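PDB 5GJO: Lysine/ornithine decarboxylase from Selenomonas ruminantium, which decarboxylates both L-lysine and L-ornithine with similar efficiency, using pyridoxal 5'-phosphate as cofactor, to give cadaverine and putrescine. Local coordinates for residues Ile177-Gly182 and Thr213-Gly218. The protein carries 2 engineered substitutions. Numbering follows the deposited sequence.
Sequences ICFHVG and TDLDIG. With PLP (pyridoxal-5'-phosphate), chain H.
Asp216 joins two adjacent parallel strands through its backbone: its N donates to Ile177 O at 3.0 Å, and its O accepts from Phe179 N, also at 3.0 Å and nearly in line with the carbonyl (C=O...N 170°). A weaker bond from Ile177 N to Asp214 O precedes them. After the Phe179 N bond, waters bridge the segments: one lies between Phe179 O and Asp216 OD1, within hydrogen-bonding distance of both, another links Val181 N with Ile217 O. Asp216 OD1 also accepts from Gly218 N (3.0 Å), closing an Asx turn where the second strand ends; CG anti to the backbone N (chi1 -173°) turns the carboxylate forward to meet it.

Among apolar contacts, the Phe179 ring lies alongside Ile217. Ile217 CA sits over one ring face, 4.0 Å from the centroid, as a CH-pi contact, while Phe179 CZ meets Ile217 CB at 3.8 Å. On the sheet face opposite Ile177 and Leu215, Cys178 CB packs against Asp216 CB.

His180 carries the contact into the cofactor pocket. Its ND1 accepts from Gly182 N near the ring plane, which helps fix the ring's rotation, and NE2 donates to PLP O4P at 3.1 Å.

Strands 173-178 and 214-216, joined through helix 189-207 in a right-handed beta-alpha-beta crossover, are neighbours in the TIM-like barrel. That helix covers Ile177, Phe179 and Leu215; strands 133-137 and 252-255 flank the pair.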
ATOM      1  N   ILE A 177     -26.410  16.090 -12.135  1.00 16.84           N
ATOM      2  CA  ILE A 177     -25.054  16.609 -11.992  1.00 16.45           C
ATOM      3  C   ILE A 177     -24.500  16.170 -10.616  1.00 16.74           C
ATOM      4  O   ILE A 177     -25.227  16.136  -9.621  1.00 16.80           O
ATOM      5  CB  ILE A 177     -25.041  18.091 -12.138  1.00 17.69           C
ATOM      6  CG1 ILE A 177     -25.556  18.452 -13.571  1.00 19.98           C
ATOM      7  CG2 ILE A 177     -23.633  18.663 -12.001  1.00 19.96           C
ATOM      8  CD1 ILE A 177     -25.674  19.925 -13.828  1.00 20.38           C
ATOM      9  N   CYS A 178     -23.209  15.873 -10.643  1.00 15.57           N
ATOM     10  CA  CYS A 178     -22.437  15.620  -9.424  1.00 15.66           C
ATOM     11  C   CYS A 178     -21.110  16.357  -9.424  1.00 15.36           C
ATOM     12  O   CYS A 178     -20.599  16.828 -10.431  1.00 13.20           O
ATOM     13  CB  CYS A 178     -22.175  14.094  -9.237  1.00 15.04           C
ATOM     14  SG  CYS A 178     -21.107  13.282 -10.377  1.00 15.86           S
ATOM     15  N   PHE A 179     -20.543  16.425  -8.234  1.00 14.46           N
ATOM     16  CA  PHE A 179     -19.263  17.043  -8.037  1.00 13.19           C
ATOM     17  C   PHE A 179     -18.646  16.486  -6.724  1.00 13.58           C
ATOM     18  O   PHE A 179     -19.367  15.899  -5.867  1.00 12.26           O
ATOM     19  CB  PHE A 179     -19.277  18.567  -8.023  1.00 12.49           C
ATOM     20  CG  PHE A 179     -20.163  19.173  -6.983  1.00 12.05           C
ATOM     21  CD1 PHE A 179     -19.741  19.324  -5.684  1.00 12.51           C
ATOM     22  CD2 PHE A 179     -21.402  19.586  -7.281  1.00 13.02           C
ATOM     23  CE1 PHE A 179     -20.523  19.890  -4.717  1.00 14.02           C
ATOM     24  CE2 PHE A 179     -22.226  20.147  -6.330  1.00 13.20           C
ATOM     25  CZ  PHE A 179     -21.785  20.332  -5.032  1.00 14.70           C
ATOM     26  N   HIS A 180     -17.313  16.602  -6.662  1.00 12.15           N
ATOM     27  CA  HIS A 180     -16.616  16.289  -5.372  1.00 13.46           C
ATOM     28  C   HIS A 180     -15.624  17.442  -5.211  1.00 12.79           C
ATOM     29  O   HIS A 180     -14.801  17.693  -6.108  1.00 14.76           O
ATOM     30  CB  HIS A 180     -15.958  14.959  -5.400  1.00 15.39           C
ATOM     31  CG  HIS A 180     -15.622  14.430  -4.047  1.00 16.57           C
ATOM     32  ND1 HIS A 180     -14.947  15.193  -3.131  1.00 17.52           N
ATOM     33  CD2 HIS A 180     -15.851  13.237  -3.453  1.00 19.32           C
ATOM     34  CE1 HIS A 180     -14.711  14.481  -2.033  1.00 20.78           C
ATOM     35  NE2 HIS A 180     -15.255  13.292  -2.193  1.00 18.45           N
ATOM     36  N   VAL A 181     -15.729  18.103  -4.092  1.00 11.38           N
ATOM     37  CA  VAL A 181     -14.890  19.288  -3.847  1.00 12.60           C
ATOM     38  C   VAL A 181     -13.411  18.945  -3.536  1.00 12.58           C
ATOM     39  O   VAL A 181     -12.513  19.822  -3.580  1.00 12.57           O
ATOM     40  CB  VAL A 181     -15.446  20.215  -2.762  1.00 12.00           C
ATOM     41  CG1 VAL A 181     -16.811  20.764  -3.089  1.00 15.17           C
ATOM     42  CG2 VAL A 181     -15.395  19.608  -1.383  1.00 13.35           C
ATOM     43  N   GLY A 182     -13.195  17.677  -3.225  1.00 11.19           N
ATOM     44  CA  GLY A 182     -11.908  17.160  -2.803  1.00 11.90           C
ATOM     45  C   GLY A 182     -11.966  16.597  -1.388  1.00 13.59           C
ATOM     46  O   GLY A 182     -12.870  16.892  -0.665  1.00 13.58           O
ATOM     47  N   THR A 213     -33.168  15.883 -12.410  1.00 20.66           N
ATOM     48  CA  THR A 213     -33.928  15.588 -11.192  1.00 20.35           C
ATOM     49  C   THR A 213     -33.034  15.413  -9.905  1.00 20.15           C
ATOM     50  O   THR A 213     -33.566  15.503  -8.792  1.00 18.56           O
ATOM     51  CB  THR A 213     -34.707  14.268 -11.375  1.00 20.56           C
ATOM     52  OG1 THR A 213     -33.878  13.194 -11.731  1.00 21.00           O
ATOM     53  CG2 THR A 213     -35.784  14.368 -12.518  1.00 27.04           C
ATOM     54  N   ASP A 214     -31.768  15.044 -10.103  1.00 18.82           N
ATOM     55  CA  ASP A 214     -30.864  14.631  -9.022  1.00 17.78           C
ATOM     56  C   ASP A 214     -29.538  15.376  -9.007  1.00 19.39           C
ATOM     57  O   ASP A 214     -28.947  15.582 -10.036  1.00 17.94           O
ATOM     58  CB  ASP A 214     -30.540  13.161  -9.177  1.00 17.99           C
ATOM     59  CG  ASP A 214     -31.689  12.264  -8.769  1.00 23.93           C
ATOM     60  OD1 ASP A 214     -32.727  12.343  -9.411  1.00 22.49           O
ATOM     61  OD2 ASP A 214     -31.535  11.490  -7.831  1.00 21.03           O
ATOM     62  N   LEU A 215     -29.067  15.715  -7.813  1.00 17.19           N
ATOM     63  CA  LEU A 215     -27.816  16.428  -7.657  1.00 15.28           C
ATOM     64  C   LEU A 215     -27.020  15.645  -6.544  1.00 17.21           C
ATOM     65  O   LEU A 215     -27.582  15.327  -5.524  1.00 16.04           O
ATOM     66  CB  LEU A 215     -28.097  17.788  -7.184  1.00 17.35           C
ATOM     67  CG  LEU A 215     -26.976  18.678  -6.755  1.00 18.53           C
ATOM     68  CD1 LEU A 215     -26.111  18.992  -7.999  1.00 19.14           C
ATOM     69  CD2 LEU A 215     -27.495  19.957  -6.064  1.00 19.57           C
ATOM     70  N   ASP A 216     -25.779  15.279  -6.837  1.00 14.65           N
ATOM     71  CA  ASP A 216     -24.919  14.561  -5.859  1.00 15.67           C
ATOM     72  C   ASP A 216     -23.728  15.511  -5.569  1.00 15.22           C
ATOM     73  O   ASP A 216     -22.921  15.795  -6.433  1.00 15.19           O
ATOM     74  CB  ASP A 216     -24.497  13.248  -6.464  1.00 16.33           C
ATOM     75  CG  ASP A 216     -23.743  12.335  -5.503  1.00 16.61           C
ATOM     76  OD1 ASP A 216     -22.849  12.833  -4.829  1.00 16.37           O
ATOM     77  OD2 ASP A 216     -23.986  11.089  -5.496  1.00 17.50           O
ATOM     78  N   ILE A 217     -23.645  15.955  -4.327  1.00 14.53           N
ATOM     79  CA  ILE A 217     -22.660  16.861  -3.862  1.00 14.17           C
ATOM     80  C   ILE A 217     -21.305  16.245  -3.419  1.00 14.31           C
ATOM     81  O   ILE A 217     -20.459  17.001  -2.954  1.00 13.68           O
ATOM     82  CB  ILE A 217     -23.201  17.716  -2.701  1.00 13.34           C
ATOM     83  CG1 ILE A 217     -23.410  16.934  -1.406  1.00 13.96           C
ATOM     84  CG2 ILE A 217     -24.498  18.386  -3.119  1.00 15.27           C
ATOM     85  CD1 ILE A 217     -23.477  17.850  -0.223  1.00 14.08           C
ATOM     86  N   GLY A 218     -21.155  14.947  -3.564  1.00 12.69           N
ATOM     87  CA  GLY A 218     -19.899  14.258  -3.241  1.00 12.96           C
ATOM     88  C   GLY A 218     -19.619  14.230  -1.752  1.00 12.86           C
ATOM     89  O   GLY A 218     -20.561  14.326  -0.933  1.00 13.00           O
TER
HETATM   90  N1  PLP H 406     -17.333   9.675  -3.474  1.00 35.98           N
HETATM   91  C2  PLP H 406     -16.414   9.701  -4.470  1.00 46.50           C
HETATM   92  C2A PLP H 406     -16.858   9.584  -5.904  1.00 49.94           C
HETATM   93  C3  PLP H 406     -14.972   9.842  -4.150  1.00 39.68           C
HETATM   94  O3  PLP H 406     -14.030   9.871  -5.133  1.00 32.07           O
HETATM   95  C4  PLP H 406     -14.595   9.953  -2.723  1.00 37.42           C
HETATM   96  C4A PLP H 406     -13.183  10.098  -2.306  1.00 42.13           C
HETATM   97  O4A PLP H 406     -12.288   9.708  -3.037  1.00 35.07           O
HETATM   98  C5  PLP H 406     -15.696   9.912  -1.730  1.00 35.06           C
HETATM   99  C6  PLP H 406     -17.010   9.775  -2.173  1.00 31.96           C
HETATM  100  C5A PLP H 406     -15.395  10.019  -0.254  1.00 29.43           C
HETATM  101  O4P PLP H 406     -14.590  11.172  -0.015  1.00 17.35           O
HETATM  102  P   PLP H 406     -14.304  11.672   1.488  1.00 12.30           P
HETATM  103  O1P PLP H 406     -15.672  12.024   2.021  1.00 11.87           O
HETATM  104  O2P PLP H 406     -13.382  12.853   1.310  1.00 15.03           O
HETATM  105  O3P PLP H 406     -13.665  10.476   2.154  1.00 13.73           O
HETATM  106  O   HOH W   1     -20.465  13.383  -6.482  1.00 17.57           O
HETATM  107  O   HOH W   2     -17.782  17.221  -2.428  1.00 12.08           O